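Local coordinates for protein probable TonB-dependent receptor (Pseudomonas aeruginosa, PDB 4K3F) that probably serves as a periplasmic, membrane-anchored binding lipoprotein that captures methionine for transport, and holds a selenomethionine in its cleft, at residues A[15-20]-A[217-222]; A[30-35]-A[213-218]; A[115-120]-A[124-129]; A[132-137]-A[193-198]; A[170-175]-A[180-185]. All coordinates share one frame; numbering follows the deposited sequence.

Interaction 1: A[15-20]-A[217-222]; sequences AEILNV and KALHSA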
# COMPACT_ATOMS: atom_id res chain seq x y z
N ALA A 15 -10.72 -4.42 1.27
CA ALA A 15 -11.98 -5.16 1.14
C ALA A 15 -12.94 -4.81 2.29
O ALA A 15 -14.16 -4.80 2.11
CB ALA A 15 -11.72 -6.66 1.05
N GLU A 16 -12.40 -4.45 3.44
CA GLU A 16 -13.24 -4.01 4.56
C GLU A 16 -13.93 -2.69 4.17
O GLU A 16 -15.13 -2.53 4.36
CB GLU A 16 -12.40 -3.84 5.83
CG GLU A 16 -11.72 -5.12 6.29
CD GLU A 16 -11.11 -5.03 7.69
OE1 GLU A 16 -10.55 -3.99 8.06
OE2 GLU A 16 -11.13 -6.04 8.40
N ILE A 17 -13.16 -1.74 3.66
CA ILE A 17 -13.73 -0.48 3.19
C ILE A 17 -14.83 -0.71 2.17
O ILE A 17 -15.91 -0.11 2.23
CB ILE A 17 -12.61 0.42 2.60
CG1 ILE A 17 -11.70 0.91 3.73
CG2 ILE A 17 -13.20 1.59 1.80
CD1 ILE A 17 -10.38 1.51 3.24
N LEU A 18 -14.54 -1.56 1.18
CA LEU A 18 -15.52 -1.89 0.16
C LEU A 18 -16.79 -2.55 0.71
O LEU A 18 -17.89 -2.20 0.23
CB LEU A 18 -14.88 -2.71 -0.97
CG LEU A 18 -13.81 -1.96 -1.79
CD1 LEU A 18 -13.15 -2.97 -2.72
CD2 LEU A 18 -14.35 -0.79 -2.59
N ASN A 19 -16.67 -3.42 1.72
CA ASN A 19 -17.86 -4.04 2.34
C ASN A 19 -18.79 -2.97 2.99
O ASN A 19 -20.01 -3.10 2.96
CB ASN A 19 -17.46 -5.04 3.43
CG ASN A 19 -16.87 -6.33 2.87
OD1 ASN A 19 -17.29 -6.82 1.85
ND2 ASN A 19 -15.94 -6.92 3.62
N VAL A 20 -18.18 -1.92 3.53
CA VAL A 20 -18.94 -0.84 4.19
C VAL A 20 -19.59 0.07 3.15
O VAL A 20 -20.65 0.61 3.42
CB VAL A 20 -18.01 -0.11 5.18
CG1 VAL A 20 -18.62 1.14 5.76
CG2 VAL A 20 -17.61 -1.09 6.28
N LYS A 217 -17.31 8.29 -5.73
CA LYS A 217 -17.93 9.27 -4.87
C LYS A 217 -18.18 8.68 -3.49
O LYS A 217 -17.94 9.35 -2.50
CB LYS A 217 -19.24 9.78 -5.48
CG LYS A 217 -19.95 10.82 -4.63
CD LYS A 217 -20.92 11.66 -5.48
CE LYS A 217 -22.02 12.30 -4.65
NZ LYS A 217 -23.19 12.65 -5.51
N ALA A 218 -18.66 7.44 -3.42
CA ALA A 218 -18.92 6.78 -2.12
C ALA A 218 -17.65 6.64 -1.32
O ALA A 218 -17.65 6.74 -0.09
CB ALA A 218 -19.56 5.41 -2.33
N LEU A 219 -16.52 6.44 -2.02
CA LEU A 219 -15.23 6.27 -1.35
C LEU A 219 -14.68 7.58 -0.82
O LEU A 219 -13.66 7.55 -0.14
CB LEU A 219 -14.20 5.62 -2.28
CG LEU A 219 -14.49 4.14 -2.59
CD1 LEU A 219 -13.65 3.65 -3.74
CD2 LEU A 219 -14.21 3.29 -1.39
N HIS A 220 -15.31 8.71 -1.16
CA HIS A 220 -14.99 10.03 -0.55
C HIS A 220 -16.07 10.47 0.43
O HIS A 220 -16.07 11.62 0.86
CB HIS A 220 -14.76 11.11 -1.61
CG HIS A 220 -13.43 11.05 -2.29
ND1 HIS A 220 -12.94 12.09 -3.04
CD2 HIS A 220 -12.46 10.09 -2.29
CE1 HIS A 220 -11.74 11.78 -3.51
NE2 HIS A 220 -11.43 10.56 -3.08
N SER A 221 -16.97 9.56 0.81
CA SER A 221 -18.12 9.93 1.63
C SER A 221 -17.67 10.16 3.07
O SER A 221 -16.66 9.62 3.54
CB SER A 221 -19.21 8.89 1.60
OG SER A 221 -18.79 7.70 2.21
N ALA A 222 -18.43 10.99 3.77
CA ALA A 222 -18.21 11.21 5.21
C ALA A 222 -18.30 9.91 5.99
O ALA A 222 -17.56 9.70 6.96
CB ALA A 222 -19.22 12.19 5.74
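Helix 11-26 meets the turn that follows helix 210-218 in one lobe of this NlpA-family binding protein, where Ile-17 and Leu-18 touch Leu-219. The contact is small, buried and wholly apolar. One methyl of Leu-219, CD2, does the touching on its side. It lies 3.8 Å from CG2 of Ile-17, and the two side chains cross at about a right angle. Leu-18 reaches the same methyl more loosely, its CD2 being 4.3 Å from CD2 of Leu-219. The first torsion of Ile-17 explains its part: a chi1 of -70° sets CG1 beside the backbone N and CG2 anti to it, and CG2 is the branch that meets the leucine.

Helix 11-26 and the turn belong to the lobe built on the six-stranded mixed sheet, as in other periplasmic binding proteins. Leu-18 also rests on Val-7 and Ala-9 of strand 3-9, and Leu-219 on Val-80 of strand 75-82. Phe-227 of helix 222-232 packs on Ile-17.

Residues 218-221 form a type I beta turn that links helix 210-218 to helix 222-232. The carbonyl O of Ala-218 is gripped twice, by Ser-221 N at 3.0 Å and by Ser-221 OG at 2.7 Å. The hydroxyl bond lies in the carbonyl plane. Ser-221 is also the N-cap of the next helix, and its OG caps the backbone N of Ile-224.

Interaction 2: A[30-35]-A[213-218]; sequences VDLKIK and QKLAKA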
# COMPACT_ATOMS: atom_id res chain seq x y z
N VAL A 30 -26.18 0.19 -7.88
CA VAL A 30 -24.92 -0.45 -8.22
C VAL A 30 -24.69 -1.63 -7.32
O VAL A 30 -24.74 -1.48 -6.11
CB VAL A 30 -23.71 0.51 -8.10
CG1 VAL A 30 -22.40 -0.27 -8.26
CG2 VAL A 30 -23.84 1.61 -9.12
N ASP A 31 -24.42 -2.78 -7.93
CA ASP A 31 -24.20 -4.03 -7.21
C ASP A 31 -22.72 -4.33 -7.17
O ASP A 31 -22.15 -4.89 -8.11
CB ASP A 31 -24.97 -5.18 -7.86
CG ASP A 31 -24.78 -6.49 -7.14
OD1 ASP A 31 -24.38 -6.51 -5.96
OD2 ASP A 31 -25.05 -7.53 -7.77
N LEU A 32 -22.09 -3.88 -6.10
CA LEU A 32 -20.65 -4.02 -5.92
C LEU A 32 -20.28 -5.43 -5.50
O LEU A 32 -20.77 -5.90 -4.48
CB LEU A 32 -20.14 -3.07 -4.85
CG LEU A 32 -18.63 -3.00 -4.64
CD1 LEU A 32 -17.92 -2.49 -5.90
CD2 LEU A 32 -18.33 -2.06 -3.49
N LYS A 33 -19.44 -6.10 -6.29
CA LYS A 33 -19.01 -7.48 -6.05
C LYS A 33 -17.52 -7.49 -5.82
O LYS A 33 -16.71 -7.18 -6.74
CB LYS A 33 -19.39 -8.36 -7.25
CG LYS A 33 -20.90 -8.36 -7.53
CD LYS A 33 -21.20 -9.15 -8.80
CE LYS A 33 -22.62 -8.95 -9.28
NZ LYS A 33 -22.71 -9.07 -10.76
N ILE A 34 -17.13 -7.86 -4.61
CA ILE A 34 -15.76 -7.69 -4.14
C ILE A 34 -15.09 -9.06 -4.18
O ILE A 34 -15.68 -10.07 -3.72
CB ILE A 34 -15.75 -7.20 -2.67
CG1 ILE A 34 -16.46 -5.85 -2.54
CG2 ILE A 34 -14.35 -7.14 -2.11
CD1 ILE A 34 -16.97 -5.61 -1.14
N LYS A 35 -13.89 -9.10 -4.75
CA LYS A 35 -13.10 -10.32 -4.83
C LYS A 35 -11.77 -10.08 -4.14
O LYS A 35 -11.00 -9.20 -4.55
CB LYS A 35 -12.92 -10.71 -6.29
CG LYS A 35 -14.16 -11.37 -6.92
CD LYS A 35 -15.34 -10.42 -7.04
CE LYS A 35 -16.38 -10.89 -8.03
NZ LYS A 35 -16.96 -12.19 -7.61
N GLN A 213 -18.21 5.94 -11.26
CA GLN A 213 -18.25 7.25 -10.64
C GLN A 213 -18.97 7.20 -9.30
O GLN A 213 -18.55 7.90 -8.36
CB GLN A 213 -18.98 8.27 -11.51
CG GLN A 213 -18.28 8.66 -12.82
CD GLN A 213 -19.13 9.65 -13.68
OE1 GLN A 213 -20.37 9.77 -13.56
NE2 GLN A 213 -18.44 10.39 -14.54
N LYS A 214 -20.03 6.41 -9.22
CA LYS A 214 -20.77 6.28 -7.94
C LYS A 214 -19.85 5.65 -6.91
O LYS A 214 -19.83 6.10 -5.78
CB LYS A 214 -22.00 5.45 -8.15
CG LYS A 214 -23.10 6.22 -8.86
CD LYS A 214 -24.26 5.35 -9.26
CE LYS A 214 -25.43 6.20 -9.77
NZ LYS A 214 -26.41 5.29 -10.40
N LEU A 215 -19.10 4.60 -7.28
CA LEU A 215 -18.14 4.02 -6.32
C LEU A 215 -17.11 5.03 -5.86
O LEU A 215 -16.84 5.15 -4.67
CB LEU A 215 -17.43 2.79 -6.89
CG LEU A 215 -16.35 2.12 -6.01
CD1 LEU A 215 -16.83 1.67 -4.64
CD2 LEU A 215 -15.74 0.92 -6.72
N ALA A 216 -16.49 5.74 -6.82
CA ALA A 216 -15.51 6.78 -6.50
C ALA A 216 -16.07 7.82 -5.49
O ALA A 216 -15.41 8.19 -4.52
CB ALA A 216 -14.99 7.45 -7.79
N LYS A 217 -17.31 8.29 -5.73
CA LYS A 217 -17.93 9.27 -4.87
C LYS A 217 -18.18 8.68 -3.49
O LYS A 217 -17.94 9.35 -2.50
CB LYS A 217 -19.24 9.78 -5.48
CG LYS A 217 -19.95 10.82 -4.63
CD LYS A 217 -20.92 11.66 -5.48
CE LYS A 217 -22.02 12.30 -4.65
NZ LYS A 217 -23.19 12.65 -5.51
N ALA A 218 -18.66 7.44 -3.42
CA ALA A 218 -18.92 6.78 -2.12
C ALA A 218 -17.65 6.64 -1.32
O ALA A 218 -17.65 6.74 -0.09
CB ALA A 218 -19.56 5.41 -2.33
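Lys-214 crosses obliquely over Val-30, and its chain can be followed outward from helix 210-218. CB points toward strand 30-36. CG is anti to the carbonyl carbon (chi1 -76°), and the chain is extended from there on. CD alone makes the close contact, 3.8 Å from CG2 of Val-30. At the tip, NZ makes a salt bridge with Asp-210 and a hydrogen bond with the carbonyl O of Glu-28.

The helix packs on a face of the six-stranded mixed sheet, here over its outermost strand 30-36, which runs parallel to strand 3-9. One residue on, Leu-215 meets Leu-32 at about a right angle. Two methyl pairs make this contact. CD2 of Leu-215 is 4.1 Å from CD1 of Leu-32, and CD1 of Leu-215 is 4.2 Å from CD2 of Leu-32. Leu-215 also touches Leu-5 of the neighbouring strand 3-9. Leu-25 of helix 11-26 touches both Lys-214 and Leu-215.

Interaction 3: A[115-120]-A[124-129]; sequences RALLLL and GVIKLK. With MSE (selenomethionine), chain B.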
# COMPACT_ATOMS: atom_id res chain seq x y z
N ARG A 115 10.54 3.41 -1.56
CA ARG A 115 9.82 3.98 -0.44
C ARG A 115 10.44 3.60 0.93
O ARG A 115 10.62 4.45 1.80
CB ARG A 115 8.40 3.50 -0.54
CG ARG A 115 7.53 3.74 0.63
CD ARG A 115 6.19 3.08 0.37
NE ARG A 115 5.22 3.66 1.25
CZ ARG A 115 3.95 3.30 1.31
NH1 ARG A 115 3.50 2.30 0.55
NH2 ARG A 115 3.16 3.92 2.15
N ALA A 116 10.75 2.31 1.08
CA ALA A 116 11.38 1.81 2.29
C ALA A 116 12.74 2.45 2.50
O ALA A 116 13.05 2.89 3.61
CB ALA A 116 11.51 0.30 2.22
N LEU A 117 13.55 2.55 1.41
CA LEU A 117 14.87 3.17 1.54
C LEU A 117 14.72 4.65 1.95
O LEU A 117 15.53 5.17 2.73
CB LEU A 117 15.65 3.05 0.24
CG LEU A 117 16.12 1.64 -0.08
CD1 LEU A 117 16.66 1.57 -1.51
CD2 LEU A 117 17.20 1.21 0.90
N LEU A 118 13.72 5.33 1.40
CA LEU A 118 13.48 6.72 1.77
C LEU A 118 13.10 6.89 3.25
O LEU A 118 13.52 7.86 3.88
CB LEU A 118 12.40 7.36 0.88
CG LEU A 118 12.87 7.62 -0.56
CD1 LEU A 118 11.71 8.14 -1.39
CD2 LEU A 118 14.01 8.60 -0.64
N LEU A 119 12.34 5.94 3.80
CA LEU A 119 12.03 5.95 5.23
C LEU A 119 13.31 5.73 6.03
O LEU A 119 13.55 6.41 7.04
CB LEU A 119 10.97 4.88 5.59
CG LEU A 119 10.64 4.82 7.08
CD1 LEU A 119 10.15 6.18 7.61
CD2 LEU A 119 9.64 3.70 7.39
N LEU A 120 14.16 4.79 5.60
CA LEU A 120 15.45 4.58 6.30
C LEU A 120 16.29 5.87 6.26
O LEU A 120 16.99 6.23 7.24
CB LEU A 120 16.25 3.42 5.70
CG LEU A 120 15.59 2.06 5.86
CD1 LEU A 120 16.36 0.96 5.11
CD2 LEU A 120 15.47 1.70 7.32
N GLY A 124 17.35 8.32 9.49
CA GLY A 124 18.77 8.49 9.77
C GLY A 124 19.56 7.21 9.90
O GLY A 124 20.66 7.23 10.43
N VAL A 125 19.02 6.09 9.41
CA VAL A 125 19.70 4.81 9.42
C VAL A 125 20.78 4.75 8.35
O VAL A 125 21.90 4.28 8.60
CB VAL A 125 18.66 3.67 9.23
CG1 VAL A 125 19.30 2.28 9.11
CG2 VAL A 125 17.68 3.68 10.38
N ILE A 126 20.44 5.23 7.16
CA ILE A 126 21.37 5.36 6.05
C ILE A 126 21.16 6.73 5.47
O ILE A 126 20.26 7.46 5.89
CB ILE A 126 21.10 4.34 4.92
CG1 ILE A 126 19.73 4.65 4.31
CG2 ILE A 126 21.23 2.90 5.43
CD1 ILE A 126 19.22 3.61 3.34
N LYS A 127 21.98 7.08 4.49
CA LYS A 127 21.74 8.27 3.70
C LYS A 127 21.75 7.87 2.21
O LYS A 127 22.57 7.06 1.78
CB LYS A 127 22.75 9.36 4.01
CG LYS A 127 22.41 10.67 3.32
CD LYS A 127 23.16 11.85 3.89
CE LYS A 127 22.27 13.06 3.91
NZ LYS A 127 21.79 13.39 2.55
N LEU A 128 20.76 8.39 1.47
CA LEU A 128 20.69 8.23 0.03
C LEU A 128 21.27 9.45 -0.70
O LEU A 128 21.30 10.56 -0.15
CB LEU A 128 19.23 8.05 -0.40
CG LEU A 128 18.51 6.78 0.09
CD1 LEU A 128 17.03 6.93 -0.19
CD2 LEU A 128 19.06 5.54 -0.59
N LYS A 129 21.76 9.23 -1.93
CA LYS A 129 22.31 10.32 -2.75
C LYS A 129 21.33 11.48 -2.89
O LYS A 129 20.11 11.28 -2.84
CB LYS A 129 22.71 9.81 -4.14
CG LYS A 129 21.55 9.35 -5.01
CD LYS A 129 22.03 8.64 -6.28
CE LYS A 129 20.89 8.50 -7.30
NZ LYS A 129 21.27 7.63 -8.46
N MSE B . -1.58 -0.84 0.59
CA MSE B . -0.16 -0.83 0.15
C MSE B . 0.46 0.44 0.72
O MSE B . -0.16 1.51 0.66
OXT MSE B . 1.60 0.41 1.22
CB MSE B . -0.03 -0.86 -1.38
CG MSE B . 1.40 -0.88 -1.84
SE MSE B . 1.49 -0.74 -3.80
CE MSE B . 0.75 -2.41 -4.28
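A Schellman motif ends helix 110-122, and across it Leu-120 is joined to Val-125 by a backbone hydrogen bond. Val-125 N lies 3.0 Å from Leu-120 O, with an N-H...O angle of 145°. The donor is tilted 17° from the carbonyl plane. Gly-124 leaves the helix with positive phi, which turns the chain back along the helix it has just left.

The apolar contacts follow from that reversal. CD1 of Ile-126 sits 3.8 Å from CB of Leu-120 and 4.0 Å from CD2 of Leu-117. In one of its two modelled conformers, a chi1 of 65° swings CG1 of Ile-126 toward the helix. CD1 of Leu-128 lies 3.5 Å from CD2 of Leu-118; Leu-118 is modelled in two conformers, so the closeness is doubtful. CD1 of Leu-128 is also 4.1 Å from CB of Leu-117. Residues 127-128 form a short strand paired antiparallel with strand 141-143, so this two-stranded sheet is laid against the helix.

The polar contact is with the ligand, at the Arg-115 end of residues 115-120. The side chain of Arg-115 is extended, and its NH1 donates a hydrogen bond to OXT of the selenomethionine, 2.8 Å. The carboxylate is met at the guanidinium edge. A salt bridge from NH2 to Glu-190 and a cation-pi contact with Tyr-196 also hold the guanidinium.

Interaction 4: A[132-137]-A[193-198]; sequences KSITAT and DSPYVN. With MSE (selenomethionine), chain B.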
# COMPACT_ATOMS: atom_id res chain seq x y z
N LYS A 132 18.32 11.56 -5.38
CA LYS A 132 17.53 10.33 -5.41
C LYS A 132 16.07 10.59 -5.81
O LYS A 132 15.52 11.64 -5.54
CB LYS A 132 17.63 9.56 -4.11
CG LYS A 132 16.63 9.96 -3.05
CD LYS A 132 17.05 11.20 -2.32
CE LYS A 132 16.19 11.43 -1.09
NZ LYS A 132 16.61 12.65 -0.35
N SER A 133 15.46 9.56 -6.40
CA SER A 133 14.04 9.56 -6.71
C SER A 133 13.34 8.60 -5.79
O SER A 133 13.99 7.92 -4.99
CB SER A 133 13.82 9.13 -8.17
OG SER A 133 13.99 7.73 -8.29
N ILE A 134 12.01 8.47 -5.91
CA ILE A 134 11.26 7.52 -5.10
C ILE A 134 11.40 6.04 -5.58
O ILE A 134 10.89 5.15 -4.93
CB ILE A 134 9.80 7.94 -4.87
CG1 ILE A 134 9.00 7.84 -6.17
CG2 ILE A 134 9.75 9.35 -4.23
CD1 ILE A 134 7.51 7.93 -5.96
N THR A 135 12.17 5.81 -6.65
CA THR A 135 12.55 4.45 -7.00
C THR A 135 14.05 4.23 -6.73
O THR A 135 14.72 3.48 -7.46
CB THR A 135 12.17 4.08 -8.44
OG1 THR A 135 12.47 5.17 -9.31
CG2 THR A 135 10.68 3.83 -8.54
N ALA A 136 14.58 4.88 -5.69
CA ALA A 136 15.93 4.60 -5.25
C ALA A 136 16.14 3.13 -5.00
O ALA A 136 15.21 2.40 -4.64
CB ALA A 136 16.25 5.41 -4.01
N THR A 137 17.39 2.69 -5.18
CA THR A 137 17.81 1.33 -4.88
C THR A 137 18.98 1.36 -3.90
O THR A 137 19.55 2.42 -3.66
CB THR A 137 18.28 0.60 -6.16
OG1 THR A 137 19.51 1.18 -6.62
CG2 THR A 137 17.20 0.69 -7.24
N ASP A 193 1.48 12.75 4.45
CA ASP A 193 1.54 13.55 3.22
C ASP A 193 2.63 13.02 2.30
O ASP A 193 3.77 13.46 2.34
CB ASP A 193 1.79 15.02 3.54
CG ASP A 193 0.50 15.81 3.61
OD1 ASP A 193 -0.52 15.26 4.10
OD2 ASP A 193 0.51 16.98 3.17
N SER A 194 2.27 12.03 1.51
CA SER A 194 3.25 11.21 0.83
C SER A 194 2.82 10.94 -0.59
O SER A 194 1.69 11.24 -0.98
CB SER A 194 3.45 9.88 1.58
OG SER A 194 2.35 8.98 1.35
N PRO A 195 3.72 10.31 -1.36
CA PRO A 195 3.33 9.86 -2.72
C PRO A 195 2.35 8.69 -2.78
O PRO A 195 2.03 8.24 -3.88
CB PRO A 195 4.68 9.43 -3.35
CG PRO A 195 5.70 10.21 -2.58
CD PRO A 195 5.17 10.25 -1.16
N TYR A 196 1.94 8.14 -1.64
CA TYR A 196 1.42 6.77 -1.61
C TYR A 196 -0.07 6.61 -1.29
O TYR A 196 -0.52 5.57 -0.77
CB TYR A 196 2.28 5.88 -0.71
CG TYR A 196 3.74 5.98 -1.05
CD1 TYR A 196 4.24 5.51 -2.27
CD2 TYR A 196 4.62 6.66 -0.21
CE1 TYR A 196 5.56 5.63 -2.61
CE2 TYR A 196 5.95 6.79 -0.56
CZ TYR A 196 6.41 6.29 -1.75
OH TYR A 196 7.72 6.43 -2.07
N VAL A 197 -0.87 7.58 -1.71
CA VAL A 197 -2.31 7.40 -1.61
C VAL A 197 -2.72 6.17 -2.40
O VAL A 197 -2.27 5.94 -3.51
CB VAL A 197 -3.05 8.64 -2.14
CG1 VAL A 197 -4.54 8.42 -2.16
CG2 VAL A 197 -2.69 9.86 -1.32
N ASN A 198 -3.53 5.32 -1.76
CA ASN A 198 -4.10 4.14 -2.43
C ASN A 198 -5.30 4.54 -3.29
O ASN A 198 -6.13 5.34 -2.86
CB ASN A 198 -4.50 3.08 -1.40
CG ASN A 198 -3.29 2.29 -0.87
OD1 ASN A 198 -3.36 1.09 -0.69
ND2 ASN A 198 -2.13 3.00 -0.67
N MSE B . -1.58 -0.84 0.59
CA MSE B . -0.16 -0.83 0.15
C MSE B . 0.46 0.44 0.72
O MSE B . -0.16 1.51 0.66
OXT MSE B . 1.60 0.41 1.22
CB MSE B . -0.03 -0.86 -1.38
CG MSE B . 1.40 -0.88 -1.84
SE MSE B . 1.49 -0.74 -3.80
CE MSE B . 0.75 -2.41 -4.28
O HOH W 1 8.39 4.84 -4.10
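Tyr-196 and Ile-134 approach from opposite directions, the phenol end of the ring meeting the branched part of the isoleucine. Tyr-196 OH lies 3.8 Å from CB of Ile-134. CD1 of Ile-134 extends past Pro-195, 4.1 Å from its CB, and the two side chains run antiparallel past one another. The same proline CB sits over the centre of the tyrosine ring, 3.8 Å above its plane.

Residues 132-137 form a loop between strands 127-128 and 141-143. Residues 193-198 lead from strand 188-189 of the five-stranded sheet to strand 198-202 of the six-stranded sheet. Each contains an ST turn: Ser-133 OG accepts from Thr-135 N, and Ser-194 OG from Tyr-196 N. Water 1 joins the two: it donates to Ile-134 O at 2.7 Å and accepts from Tyr-196 OH at 2.7 Å, lying in the ring plane at its edge.

Asn-198 faces the ligand. Its OD1 accepts from the selenomethionine N at 2.9 Å. Its ND2 donates to the ligand O at 2.8 Å, with an N-H...O angle of 160°. His-14 gives OD1 a further hydrogen bond.

Interaction 5: A[170-175]-A[180-185]; sequences INTNYA and LNPTKD. With MSE (selenomethionine), chain B.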
# COMPACT_ATOMS: atom_id res chain seq x y z
N ILE A 170 7.42 -2.95 6.43
CA ILE A 170 6.30 -3.78 5.99
C ILE A 170 5.14 -2.90 5.60
O ILE A 170 4.74 -2.04 6.37
CB ILE A 170 5.85 -4.71 7.10
CG1 ILE A 170 7.05 -5.56 7.54
CG2 ILE A 170 4.70 -5.56 6.62
CD1 ILE A 170 6.76 -6.49 8.67
N ASN A 171 4.63 -3.11 4.38
CA ASN A 171 3.45 -2.41 3.91
C ASN A 171 2.33 -2.60 4.92
O ASN A 171 2.07 -3.72 5.43
CB ASN A 171 2.99 -2.91 2.55
CG ASN A 171 4.00 -2.60 1.46
OD1 ASN A 171 4.93 -3.40 1.20
ND2 ASN A 171 3.86 -1.44 0.86
N THR A 172 1.61 -1.52 5.17
CA THR A 172 0.62 -1.54 6.27
C THR A 172 -0.51 -2.57 6.07
O THR A 172 -0.99 -3.20 7.02
CB THR A 172 0.09 -0.12 6.47
OG1 THR A 172 1.18 0.68 6.93
CG2 THR A 172 -1.06 -0.08 7.46
N ASN A 173 -0.99 -2.75 4.82
CA ASN A 173 -2.02 -3.75 4.58
C ASN A 173 -1.61 -5.13 5.08
O ASN A 173 -2.40 -5.80 5.76
CB ASN A 173 -2.46 -3.81 3.12
CG ASN A 173 -1.42 -4.41 2.20
OD1 ASN A 173 -0.40 -3.79 1.90
ND2 ASN A 173 -1.66 -5.62 1.77
N TYR A 174 -0.34 -5.48 4.85
CA TYR A 174 0.20 -6.72 5.32
C TYR A 174 0.50 -6.69 6.84
O TYR A 174 0.25 -7.66 7.52
CB TYR A 174 1.44 -7.14 4.54
CG TYR A 174 1.14 -7.54 3.11
CD1 TYR A 174 0.15 -8.47 2.81
CD2 TYR A 174 1.84 -6.98 2.07
CE1 TYR A 174 -0.15 -8.84 1.53
CE2 TYR A 174 1.58 -7.35 0.76
CZ TYR A 174 0.57 -8.24 0.46
OH TYR A 174 0.34 -8.61 -0.84
N ALA A 175 1.00 -5.57 7.34
CA ALA A 175 1.22 -5.43 8.77
C ALA A 175 -0.06 -5.62 9.61
O ALA A 175 -0.04 -6.33 10.60
CB ALA A 175 1.85 -4.09 9.05
N LEU A 180 0.14 -6.42 13.49
CA LEU A 180 1.08 -5.39 13.92
C LEU A 180 0.31 -4.09 14.05
O LEU A 180 -0.68 -3.87 13.36
CB LEU A 180 2.28 -5.28 12.97
CG LEU A 180 3.08 -6.57 12.78
CD1 LEU A 180 4.05 -6.50 11.62
CD2 LEU A 180 3.84 -6.90 14.06
N ASN A 181 0.74 -3.24 14.97
CA ASN A 181 0.09 -1.96 15.20
C ASN A 181 1.11 -0.89 14.84
O ASN A 181 2.03 -0.65 15.58
CB ASN A 181 -0.33 -1.79 16.68
CG ASN A 181 -1.11 -0.49 16.91
OD1 ASN A 181 -0.80 0.56 16.34
ND2 ASN A 181 -2.13 -0.58 17.75
N PRO A 182 0.96 -0.27 13.66
CA PRO A 182 1.94 0.70 13.19
C PRO A 182 2.16 1.87 14.15
O PRO A 182 3.29 2.33 14.33
CB PRO A 182 1.32 1.20 11.87
CG PRO A 182 0.47 0.06 11.42
CD PRO A 182 -0.04 -0.61 12.63
N THR A 183 1.08 2.37 14.73
CA THR A 183 1.17 3.54 15.59
C THR A 183 1.86 3.20 16.95
O THR A 183 2.54 4.05 17.53
CB THR A 183 -0.21 4.25 15.77
OG1 THR A 183 -1.12 3.37 16.42
CG2 THR A 183 -0.79 4.64 14.48
N LYS A 184 1.78 1.97 17.42
CA LYS A 184 2.44 1.59 18.67
C LYS A 184 3.73 0.79 18.53
O LYS A 184 4.59 0.89 19.39
CB LYS A 184 1.50 0.74 19.53
CG LYS A 184 0.21 1.43 19.93
CD LYS A 184 -0.63 0.59 20.88
CE LYS A 184 -2.08 1.06 20.94
NZ LYS A 184 -2.86 0.19 21.86
N ASP A 185 3.83 -0.05 17.51
CA ASP A 185 4.93 -1.00 17.36
C ASP A 185 6.08 -0.42 16.49
O ASP A 185 7.20 -0.87 16.62
CB ASP A 185 4.46 -2.33 16.69
CG ASP A 185 3.41 -3.10 17.50
OD1 ASP A 185 3.31 -2.84 18.73
OD2 ASP A 185 2.71 -3.99 16.90
N MSE B . -1.58 -0.84 0.59
CA MSE B . -0.16 -0.83 0.15
C MSE B . 0.46 0.44 0.72
O MSE B . -0.16 1.51 0.66
OXT MSE B . 1.60 0.41 1.22
CB MSE B . -0.03 -0.86 -1.38
CG MSE B . 1.40 -0.88 -1.84
SE MSE B . 1.49 -0.74 -3.80
CE MSE B . 0.75 -2.41 -4.28
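Leu-180 lies over Ala-175, with the two CB atoms 4.1 Å apart. Its CD1 goes on to meet CD1 of Ile-170 at 4.0 Å, the side chains crossing at about a right angle. CG of Leu-180 is anti to its carbonyl carbon (chi1 -57°), a turn that brings CD1 to both neighbours. Leu-180 N also bonds to Ala-175 O at 2.9 Å, with an N-H...O angle of 156°, so backbone and side chain engage the same residue. CG2 of Thr-172 faces CG of Pro-182 at 4.2 Å.

Asn-181 is the N-cap of helix 182-185. Its OD1 takes Thr-183 OG1 on a lone pair in the carbonyl plane, and caps Lys-184 N, which comes from above that plane. Asp-185 OD2 accepts from Asn-181 N.

Asn-171 and Asn-173 belong to the ligand pocket. Asn-171 ND2 donates to the selenomethionine OXT at 2.9 Å in a nearly straight bond (169°). Asn-173 OD1 accepts only weakly from the ligand N, at 3.4 Å, and also bonds Tyr-40 OH. Helix 172-177 follows strand 167-170 of the five-stranded sheet. Tyr-88 of strand 86-88 packs on Ile-170, Ala-175, Leu-180 and Pro-182, and helix 158-161 touches Ile-170.

Overall arrangement
Interactions 1 and 2 lie in the lobe of the six-stranded sheet. Their centres are about 8 Å apart, and they share Lys-217 and Ala-218 and touch. Interactions 3 and 5 lie beside the five-stranded sheet, with centres about 19 Å apart, and touch. Interaction 4 touches interaction 3, with centres about 11 Å apart. Interactions 1 and 3 lie on opposite sides of the chain's centre, about 33 Å apart between centres. Along the chain, interaction 3 closes before 4 opens, 5 is nested inside 4, and all three lie inside the loops closed by 1 and 2. Interactions 3, 4 and 5 reach the selenomethionine, consistent with a ligand held between two lobes.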